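Local coordinates for protein alpha-glucosidase (Bacteroides thetaiotaomicron, PDB 5XFM) that hydrolyses beta-L-arabinopyranosides and alpha-galactosides, acting as a calcium-binding, bifunctional member of glycoside hydrolase family 97, at residues A[384-389]-A[424-429]; A[403-408]-A[414-419]; A[363-368]-A[374-379]. The protein carries 1 engineered substitution. All blocks are in the same frame, centred on the assembly; numbering follows the deposited sequence.

Contact 1. Residues A[384-389]-A[424-429]; sequences IRKREM and DDHGLM
Met389 of helix 382-395 meets His426 and Leu428, two residues of the turn in which helix 410-425 ends. With His426 the main interaction is CH-pi. Met389 CB lies over one face of the imidazole, 3.7 Å from the centroid of the His426 ring, and is shifted toward the rim so that it comes within 3.5 Å of His426 ND1. The two side chains cross at about a right angle. In Met389 the CG stands beside the backbone N (chi1 -78°), and the extended chain carries SD on to an oblique position, 4.8 Å from the His426 centroid.

The apolar share belongs to Leu428, whose CD1 touches Met389 CG at 3.7 Å.

No hydrogen bond spans the two segments. The carbonyl O of Lys386 stays 3.9 Å from His426 NE2, and the lysine adds a loose apolar brush, CG to CE1 of His426 at 4.2 Å, before its amine leads off. The imidazole is held from its own side: His426 ND1 bonds to the carbonyl O of Asp422, one helical turn back, which restrains the ring's rotation and is consistent with a hydrogen on ND1. Gly427, with positive phi, is the C-prime residue of the Schellman motif that closes the helix and turns the chain toward Leu428.

Helix 382-395 thus packs on the turn leading from the end of helix 410-425 into strand 429-432, an alpha-to-beta connection of the TIM-type barrel, at the barrel end away from the strands' C-terminal loops. Leu428 also packs on Leu392 and His426 on Gln393, both of helix 382-395. Met429 then enters strand 429-432, its backbone bonded to Ile400 of strand 399-403 and to Lys398 just before it.

Contact 2. Residues A[403-408]-A[414-419]; sequences DFFGGD and RLYEDI
Phe405 and Tyr416 form an offset (parallel-displaced) face-to-face stack, ring centroids 4.0 Å apart and planes tilted by 20°. The overlap is uneven: Tyr416 CE1 sits over the middle of the Phe405 ring, 3.4 Å above its plane, whereas the phenylalanine atom over the tyrosine face, Phe405 CD2, is displaced toward the rim. Ile419 CD1 reaches the edge of the Phe405 ring near its plane, 3.9 Å from Phe405 CE2. Leu415 CD2 meets the same Phe405 CE2 obliquely at 4.0 Å. Gly407 O lies at the tyrosine edge. The Phe405 ring is thus covered by tyrosine on one face and touched by two aliphatic side chains one helical turn apart.

The two side chains cross at a slant, which sets Tyr416 OH against the root of the phenylalanine, 3.4 Å from Phe405 CB. In the tyrosine, chi1 of -78° swings the ring across to the loop although the CB bond itself does not head there.

Polar linkage is made by water 1, which is 2.6 Å from Tyr416 OH and donates to Gly407 O at the same 2.6 Å. The backbone N of Thr436 also bonds to Tyr416 OH, so the phenol oxygen is gripped twice and its place in this buried setting is well defined.

Phe432, coming from strand 429-432, completes the aromatic cluster, meeting Tyr416 edge to face and Phe405 at about 90°, while Trp441 comes edge to face on Tyr416. A beta-to-alpha loop at the C-terminal end of strand 399-403 here folds onto the helix it leads into, 410-425, whose Leu415 and Ile419 also touch Arg385 of helix 382-395, and Phe405 bonds through its backbone to Gly434 after strand 429-432.

Contact 3. Residues A[363-368]-A[374-379]; sequences SSSGYW and GPVNRM
A loop beyond the C-terminal end of strand 357-363, the end where a TIM-type barrel carries its active-site loops, folds back on itself here before helix 382-395 begins. Two backbone bonds fasten the fold. Ser363 N gives its hydrogen to Pro375 O at 3.1 Å, nearly straight (167°) and close to the carbonyl's own axis. Farther along, Asn377 N bonds to Ser365 O at 3.3 Å, longer and more bent, with the donor tilted 25° from the carbonyl plane. A cis peptide precedes Pro375 and shapes the returning chain.

Water 3 adds a third tie: it donates to Ser363 O (2.7 Å) and to Pro375 O (2.9 Å) and accepts from Arg378 N (2.9 Å). Water 2 takes a hydrogen from Met379 N at 3.1 Å.

Side chains contribute little. Val376 CG1 brushes Ser363 CB at 3.9 Å, with Ser365 OG just beyond it, and Met379 CB leans on the carbonyl O of Ser363. Asn377, its CG anti to the carbonyl carbon (chi1 -58°), turns OD1 onto Gly366 CA at 3.0 Å.

Pro375 O therefore receives both an N-H and a water, and the backbone N of Arg378 and Met379 are each answered by a bound water. The fold is held mainly through main-chain groups and solvent, with few apolar contacts: water 3 bridges the two runs of loop through Ser363 O, Pro375 O and Arg378 N, alongside the two direct backbone bonds.

All three contacts lie within one glycoside hydrolase 97 range, on the beta-alpha-beta run of strands 357-363, 399-403 and 429-432 of the parallel sheet. Contact 3 closes first along the chain; contact 1 then opens on helix 382-395, and contact 2 is nested inside the loop it closes. Contacts 1 and 2 share helix 410-425, and their centres are 15 Å apart, as are those of contacts 1 and 3; contacts 2 and 3 are 11 Å apart. Arg385 probably bonds to Met379 O, Glu388 salt-bridges Arg378, and Asp403 O probably bonds to Ser364 N. Two beta-to-alpha loops at the strands' C-terminal ends, where this fold carries active sites, are thus linked with the helices following them.

Contact 1. Residues A[384-389]-A[424-429]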
loop_
_atom_site.group_PDB
_atom_site.type_symbol
_atom_site.label_atom_id
_atom_site.label_comp_id
_atom_site.label_asym_id
_atom_site.label_seq_id
_atom_site.Cartn_x
_atom_site.Cartn_y
_atom_site.Cartn_z
ATOM N N ILE A 384 3.151 29.497 0.268
ATOM C CA ILE A 384 4.412 29.158 -0.382
ATOM C C ILE A 384 4.242 27.962 -1.308
ATOM O O ILE A 384 4.813 27.927 -2.402
ATOM C CB ILE A 384 5.502 28.867 0.667
ATOM C CG1 ILE A 384 5.810 30.136 1.459
ATOM C CG2 ILE A 384 6.770 28.330 0.019
ATOM C CD1 ILE A 384 6.716 29.902 2.635
ATOM N N ARG A 385 3.421 27.005 -0.883
ATOM C CA ARG A 385 3.172 25.793 -1.656
ATOM C C ARG A 385 2.474 26.103 -2.973
ATOM O O ARG A 385 2.859 25.595 -4.027
ATOM C CB ARG A 385 2.337 24.793 -0.841
ATOM C CG ARG A 385 2.036 23.492 -1.579
ATOM C CD ARG A 385 1.271 22.507 -0.704
ATOM N NE ARG A 385 0.019 23.069 -0.202
ATOM C CZ ARG A 385 -0.302 23.123 1.087
ATOM N NH1 ARG A 385 0.536 22.645 1.996
ATOM N NH2 ARG A 385 -1.455 23.652 1.465
ATOM N N LYS A 386 1.439 26.930 -2.911
ATOM C CA LYS A 386 0.732 27.302 -4.125
ATOM C C LYS A 386 1.615 28.162 -5.040
ATOM O O LYS A 386 1.583 28.006 -6.260
ATOM C CB LYS A 386 -0.578 28.015 -3.783
ATOM C CG LYS A 386 -1.630 27.073 -3.224
ATOM C CD LYS A 386 -2.914 27.788 -2.839
ATOM C CE LYS A 386 -2.711 28.716 -1.665
ATOM N NZ LYS A 386 -3.926 29.528 -1.380
ATOM N N ARG A 387 2.435 29.030 -4.453
ATOM C CA ARG A 387 3.423 29.775 -5.246
ATOM C C ARG A 387 4.337 28.809 -6.026
ATOM O O ARG A 387 4.537 28.923 -7.256
ATOM C CB ARG A 387 4.244 30.681 -4.328
ATOM C CG ARG A 387 5.320 31.504 -5.022
ATOM C CD ARG A 387 5.956 32.480 -4.038
ATOM N NE ARG A 387 4.960 33.418 -3.528
ATOM C CZ ARG A 387 4.722 33.636 -2.239
ATOM N NH1 ARG A 387 5.417 32.986 -1.317
ATOM N NH2 ARG A 387 3.781 34.499 -1.867
ATOM N N GLU A 388 4.849 27.827 -5.292
ATOM C CA GLU A 388 5.713 26.805 -5.853
ATOM C C GLU A 388 5.034 26.069 -6.992
ATOM O O GLU A 388 5.598 25.949 -8.075
ATOM C CB GLU A 388 6.132 25.816 -4.767
ATOM C CG GLU A 388 7.247 24.874 -5.177
ATOM C CD GLU A 388 8.598 25.557 -5.257
ATOM O OE1 GLU A 388 8.764 26.637 -4.647
ATOM O OE2 GLU A 388 9.494 25.008 -5.927
ATOM N N MET A 389 3.800 25.633 -6.754
ATOM C CA MET A 389 3.051 24.813 -7.701
ATOM C C MET A 389 2.639 25.594 -8.952
ATOM O O MET A 389 2.501 25.025 -10.037
ATOM C CB MET A 389 1.819 24.214 -7.013
ATOM C CG MET A 389 2.131 23.012 -6.121
ATOM S SD MET A 389 0.711 22.379 -5.177
ATOM C CE MET A 389 1.504 21.073 -4.235
ATOM N N ASP A 424 -3.570 19.043 -7.356
ATOM C CA ASP A 424 -4.560 18.862 -8.404
ATOM C C ASP A 424 -4.967 20.178 -9.021
ATOM O O ASP A 424 -5.214 20.242 -10.224
ATOM C CB ASP A 424 -5.818 18.168 -7.907
ATOM C CG ASP A 424 -6.812 17.947 -9.035
ATOM O OD1 ASP A 424 -6.496 17.126 -9.927
ATOM O OD2 ASP A 424 -7.863 18.631 -9.068
ATOM N N ASP A 425 -5.066 21.225 -8.206
ATOM C CA ASP A 425 -5.377 22.545 -8.755
ATOM C C ASP A 425 -4.306 22.993 -9.759
ATOM O O ASP A 425 -4.579 23.789 -10.654
ATOM C CB ASP A 425 -5.518 23.583 -7.643
ATOM C CG ASP A 425 -6.804 23.414 -6.849
ATOM O OD1 ASP A 425 -7.766 22.839 -7.393
ATOM O OD2 ASP A 425 -6.853 23.864 -5.683
ATOM N N HIS A 426 -3.086 22.478 -9.615
ATOM C CA HIS A 426 -2.035 22.844 -10.564
ATOM C C HIS A 426 -1.616 21.703 -11.485
ATOM O O HIS A 426 -0.503 21.700 -12.003
ATOM C CB HIS A 426 -0.827 23.372 -9.805
ATOM C CG HIS A 426 -1.136 24.580 -8.982
ATOM N ND1 HIS A 426 -1.590 24.498 -7.682
ATOM C CD2 HIS A 426 -1.084 25.899 -9.281
ATOM C CE1 HIS A 426 -1.791 25.715 -7.212
ATOM N NE2 HIS A 426 -1.489 26.583 -8.161
ATOM N N GLY A 427 -2.524 20.752 -11.690
ATOM C CA GLY A 427 -2.311 19.643 -12.605
ATOM C C GLY A 427 -1.120 18.765 -12.283
ATOM O O GLY A 427 -0.470 18.229 -13.186
ATOM N N LEU A 428 -0.843 18.580 -11.000
ATOM C CA LEU A 428 0.318 17.785 -10.606
ATOM C C LEU A 428 -0.061 16.447 -9.988
ATOM O O LEU A 428 -0.935 16.374 -9.123
ATOM C CB LEU A 428 1.180 18.566 -9.622
ATOM C CG LEU A 428 1.866 19.810 -10.182
ATOM C CD1 LEU A 428 2.283 20.724 -9.053
ATOM C CD2 LEU A 428 3.059 19.402 -11.022
ATOM N N MET A 429 0.593 15.387 -10.450
ATOM C CA MET A 429 0.516 14.104 -9.770
ATOM C C MET A 429 1.404 14.127 -8.528
ATOM O O MET A 429 2.388 14.872 -8.468
ATOM C CB MET A 429 0.922 12.963 -10.703
ATOM C CG MET A 429 0.020 12.794 -11.887
ATOM S SD MET A 429 0.568 11.510 -13.028
ATOM C CE MET A 429 1.768 12.449 -13.983
#

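Contact 2. Residues A[403-408]-A[414-419]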
loop_
_atom_site.group_PDB
_atom_site.type_symbol
_atom_site.label_atom_id
_atom_site.label_comp_id
_atom_site.label_asym_id
_atom_site.label_seq_id
_atom_site.Cartn_x
_atom_site.Cartn_y
_atom_site.Cartn_z
ATOM N N ASP A 403 8.441 13.991 0.533
ATOM C CA ASP A 403 9.095 13.064 1.452
ATOM C C ASP A 403 9.062 13.514 2.917
ATOM O O ASP A 403 8.732 14.660 3.215
ATOM C CB ASP A 403 10.547 12.855 1.017
ATOM C CG ASP A 403 11.037 11.443 1.278
ATOM O OD1 ASP A 403 10.552 10.816 2.247
ATOM O OD2 ASP A 403 11.903 10.964 0.509
ATOM N N PHE A 404 9.378 12.584 3.816
ATOM C CA PHE A 404 9.654 12.865 5.237
ATOM C C PHE A 404 8.513 13.511 6.032
ATOM O O PHE A 404 8.706 14.545 6.663
ATOM C CB PHE A 404 10.899 13.756 5.368
ATOM C CG PHE A 404 12.154 13.145 4.813
ATOM C CD1 PHE A 404 12.549 11.870 5.188
ATOM C CD2 PHE A 404 12.942 13.851 3.920
ATOM C CE1 PHE A 404 13.706 11.311 4.682
ATOM C CE2 PHE A 404 14.094 13.292 3.403
ATOM C CZ PHE A 404 14.476 12.023 3.787
ATOM N N PHE A 405 7.343 12.885 6.045
ATOM C CA PHE A 405 6.217 13.426 6.812
ATOM C C PHE A 405 6.340 13.157 8.316
ATOM O O PHE A 405 7.188 12.378 8.755
ATOM C CB PHE A 405 4.901 12.866 6.291
ATOM C CG PHE A 405 4.471 13.450 4.972
ATOM C CD1 PHE A 405 4.960 12.933 3.777
ATOM C CD2 PHE A 405 3.593 14.523 4.923
ATOM C CE1 PHE A 405 4.561 13.463 2.551
ATOM C CE2 PHE A 405 3.193 15.058 3.700
ATOM C CZ PHE A 405 3.675 14.528 2.512
ATOM N N GLY A 406 5.474 13.806 9.091
ATOM C CA GLY A 406 5.561 13.831 10.546
ATOM C C GLY A 406 4.802 12.788 11.355
ATOM O O GLY A 406 4.683 12.907 12.575
ATOM N N GLY A 407 4.246 11.780 10.699
ATOM C CA GLY A 407 3.592 10.711 11.433
ATOM C C GLY A 407 2.113 10.581 11.125
ATOM O O GLY A 407 1.657 10.994 10.061
ATOM N N ASP A 408 1.348 10.031 12.061
ATOM C CA ASP A 408 -0.024 9.623 11.777
ATOM C C ASP A 408 -1.066 10.566 12.356
ATOM O O ASP A 408 -2.264 10.333 12.215
ATOM C CB ASP A 408 -0.267 8.197 12.311
ATOM C CG ASP A 408 0.095 7.110 11.301
ATOM O OD1 ASP A 408 0.242 7.414 10.098
ATOM O OD2 ASP A 408 0.229 5.936 11.713
ATOM N N ARG A 414 -4.058 16.251 7.520
ATOM C CA ARG A 414 -4.429 17.549 6.970
ATOM C C ARG A 414 -3.398 17.966 5.942
ATOM O O ARG A 414 -3.753 18.409 4.838
ATOM C CB ARG A 414 -4.546 18.605 8.074
ATOM C CG ARG A 414 -5.817 18.503 8.896
ATOM C CD ARG A 414 -5.824 19.504 10.048
ATOM N NE ARG A 414 -6.986 19.317 10.918
ATOM C CZ ARG A 414 -6.922 19.170 12.239
ATOM N NH1 ARG A 414 -5.750 19.192 12.854
ATOM N NH2 ARG A 414 -8.030 19.006 12.947
ATOM N N LEU A 415 -2.121 17.791 6.293
ATOM C CA LEU A 415 -1.061 18.172 5.366
ATOM C C LEU A 415 -1.079 17.345 4.058
ATOM O O LEU A 415 -1.007 17.917 2.960
ATOM C CB LEU A 415 0.293 18.044 6.052
ATOM C CG LEU A 415 1.501 18.496 5.235
ATOM C CD1 LEU A 415 1.353 19.955 4.806
ATOM C CD2 LEU A 415 2.751 18.298 6.049
ATOM N N TYR A 416 -1.169 16.017 4.176
ATOM C CA TYR A 416 -1.281 15.126 3.013
ATOM C C TYR A 416 -2.370 15.581 2.058
ATOM O O TYR A 416 -2.153 15.733 0.841
ATOM C CB TYR A 416 -1.599 13.679 3.430
ATOM C CG TYR A 416 -0.446 12.849 3.955
ATOM C CD1 TYR A 416 0.563 12.395 3.108
ATOM C CD2 TYR A 416 -0.399 12.468 5.292
ATOM C CE1 TYR A 416 1.606 11.621 3.592
ATOM C CE2 TYR A 416 0.633 11.697 5.780
ATOM C CZ TYR A 416 1.631 11.275 4.930
ATOM O OH TYR A 416 2.654 10.506 5.436
ATOM N N GLU A 417 -3.562 15.763 2.622
ATOM C CA GLU A 417 -4.725 16.098 1.818
ATOM C C GLU A 417 -4.592 17.465 1.148
ATOM O O GLU A 417 -4.801 17.581 -0.056
ATOM C CB GLU A 417 -5.988 16.040 2.676
ATOM C CG GLU A 417 -7.261 16.354 1.935
ATOM C CD GLU A 417 -8.482 16.209 2.827
ATOM O OE1 GLU A 417 -8.958 15.064 3.002
ATOM O OE2 GLU A 417 -8.950 17.230 3.371
ATOM N N ASP A 418 -4.228 18.490 1.917
ATOM C CA ASP A 418 -4.065 19.832 1.352
ATOM C C ASP A 418 -3.005 19.871 0.234
ATOM O O ASP A 418 -3.179 20.569 -0.778
ATOM C CB ASP A 418 -3.716 20.841 2.453
ATOM C CG ASP A 418 -4.830 20.994 3.482
ATOM O OD1 ASP A 418 -5.951 20.508 3.224
ATOM O OD2 ASP A 418 -4.600 21.623 4.533
ATOM N N ILE A 419 -1.922 19.118 0.413
ATOM C CA ILE A 419 -0.898 19.041 -0.621
ATOM C C ILE A 419 -1.494 18.427 -1.884
ATOM O O ILE A 419 -1.318 18.959 -2.990
ATOM C CB ILE A 419 0.325 18.213 -0.175
ATOM C CG1 ILE A 419 1.140 18.976 0.866
ATOM C CG2 ILE A 419 1.206 17.875 -1.362
ATOM C CD1 ILE A 419 2.228 18.128 1.520
HETATM O O HOH W 1 3.275 10.628 7.997
#

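Contact 3. Residues A[363-368]-A[374-379]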
loop_
_atom_site.group_PDB
_atom_site.type_symbol
_atom_site.label_atom_id
_atom_site.label_comp_id
_atom_site.label_asym_id
_atom_site.label_seq_id
_atom_site.Cartn_x
_atom_site.Cartn_y
_atom_site.Cartn_z
ATOM N N SER A 363 10.722 18.041 0.040
ATOM C CA SER A 363 10.444 17.614 1.405
ATOM C C SER A 363 9.120 18.226 1.836
ATOM O O SER A 363 8.857 19.404 1.577
ATOM C CB SER A 363 11.556 18.013 2.377
ATOM O OG SER A 363 11.326 17.446 3.666
ATOM N N SER A 364 8.278 17.423 2.473
ATOM C CA SER A 364 7.071 17.950 3.092
ATOM C C SER A 364 7.475 18.805 4.272
ATOM O O SER A 364 6.720 19.659 4.732
ATOM C CB SER A 364 6.159 16.825 3.564
ATOM O OG SER A 364 6.674 16.253 4.750
ATOM N N SER A 365 8.690 18.561 4.748
ATOM C CA SER A 365 9.122 19.015 6.062
ATOM C C SER A 365 9.418 20.501 6.149
ATOM O O SER A 365 10.159 21.079 5.346
ATOM C CB SER A 365 10.337 18.209 6.525
ATOM O OG SER A 365 11.477 18.485 5.735
ATOM N N GLY A 366 8.770 21.101 7.138
ATOM C CA GLY A 366 9.064 22.430 7.596
ATOM C C GLY A 366 9.517 22.407 9.041
ATOM O O GLY A 366 10.614 22.866 9.344
ATOM N N TYR A 367 8.688 21.884 9.946
ATOM C CA TYR A 367 8.923 22.158 11.363
ATOM C C TYR A 367 8.974 20.976 12.344
ATOM O O TYR A 367 8.936 21.197 13.553
ATOM C CB TYR A 367 7.860 23.149 11.855
ATOM C CG TYR A 367 6.432 22.649 11.750
ATOM C CD1 TYR A 367 5.902 21.796 12.713
ATOM C CD2 TYR A 367 5.611 23.041 10.700
ATOM C CE1 TYR A 367 4.604 21.333 12.623
ATOM C CE2 TYR A 367 4.306 22.585 10.607
ATOM C CZ TYR A 367 3.812 21.729 11.573
ATOM O OH TYR A 367 2.518 21.262 11.498
ATOM N N TRP A 368 9.121 19.742 11.873
ATOM C CA TRP A 368 9.038 18.628 12.819
ATOM C C TRP A 368 10.262 17.703 12.852
ATOM O O TRP A 368 10.331 16.801 13.693
ATOM C CB TRP A 368 7.786 17.789 12.532
ATOM C CG TRP A 368 7.686 17.333 11.106
ATOM C CD1 TRP A 368 8.229 16.198 10.573
ATOM C CD2 TRP A 368 7.006 17.993 10.035
ATOM N NE1 TRP A 368 7.934 16.111 9.242
ATOM C CE2 TRP A 368 7.182 17.200 8.882
ATOM C CE3 TRP A 368 6.262 19.175 9.938
ATOM C CZ2 TRP A 368 6.639 17.549 7.648
ATOM C CZ3 TRP A 368 5.735 19.524 8.715
ATOM C CH2 TRP A 368 5.922 18.712 7.584
ATOM N N GLY A 374 16.978 19.433 0.188
ATOM C CA GLY A 374 16.003 20.377 -0.311
ATOM C C GLY A 374 15.405 19.973 -1.635
ATOM O O GLY A 374 15.828 18.990 -2.234
ATOM N N PRO A 375 14.413 20.744 -2.098
ATOM C CA PRO A 375 13.970 21.939 -1.366
ATOM C C PRO A 375 13.105 21.631 -0.134
ATOM O O PRO A 375 12.211 20.785 -0.202
ATOM C CB PRO A 375 13.160 22.705 -2.414
ATOM C CG PRO A 375 12.709 21.672 -3.383
ATOM C CD PRO A 375 13.731 20.582 -3.391
ATOM N N VAL A 376 13.392 22.321 0.970
ATOM C CA VAL A 376 12.591 22.238 2.191
ATOM C C VAL A 376 11.718 23.488 2.300
ATOM O O VAL A 376 12.018 24.506 1.672
ATOM C CB VAL A 376 13.464 22.109 3.473
ATOM C CG1 VAL A 376 14.092 20.717 3.580
ATOM C CG2 VAL A 376 14.530 23.204 3.526
ATOM N N ASN A 377 10.630 23.391 3.068
ATOM C CA ASN A 377 9.762 24.535 3.369
ATOM C C ASN A 377 9.007 25.080 2.170
ATOM O O ASN A 377 8.606 26.247 2.157
ATOM C CB ASN A 377 10.582 25.663 4.004
ATOM C CG ASN A 377 11.280 25.225 5.259
ATOM O OD1 ASN A 377 10.747 24.416 6.014
ATOM N ND2 ASN A 377 12.508 25.694 5.459
ATOM N N ARG A 378 8.792 24.231 1.173
ATOM C CA ARG A 378 8.006 24.630 0.024
ATOM C C ARG A 378 6.631 23.938 -0.033
ATOM O O ARG A 378 5.852 24.211 -0.940
ATOM C CB ARG A 378 8.790 24.349 -1.266
ATOM C CG ARG A 378 10.065 25.184 -1.434
ATOM C CD ARG A 378 9.785 26.683 -1.354
ATOM N NE ARG A 378 11.004 27.491 -1.353
ATOM C CZ ARG A 378 11.557 28.048 -2.431
ATOM N NH1 ARG A 378 11.011 27.898 -3.632
ATOM N NH2 ARG A 378 12.664 28.766 -2.306
ATOM N N MET A 379 6.310 23.081 0.936
ATOM C CA MET A 379 5.072 22.285 0.848
ATOM C C MET A 379 4.203 22.334 2.117
ATOM O O MET A 379 3.064 21.884 2.106
ATOM C CB MET A 379 5.392 20.816 0.526
ATOM C CG MET A 379 5.921 20.550 -0.886
ATOM S SD MET A 379 4.690 20.700 -2.185
ATOM C CE MET A 379 5.583 21.685 -3.390
HETATM O O HOH W 2 7.752 21.914 3.385
HETATM O O HOH W 3 9.453 21.562 0.110
#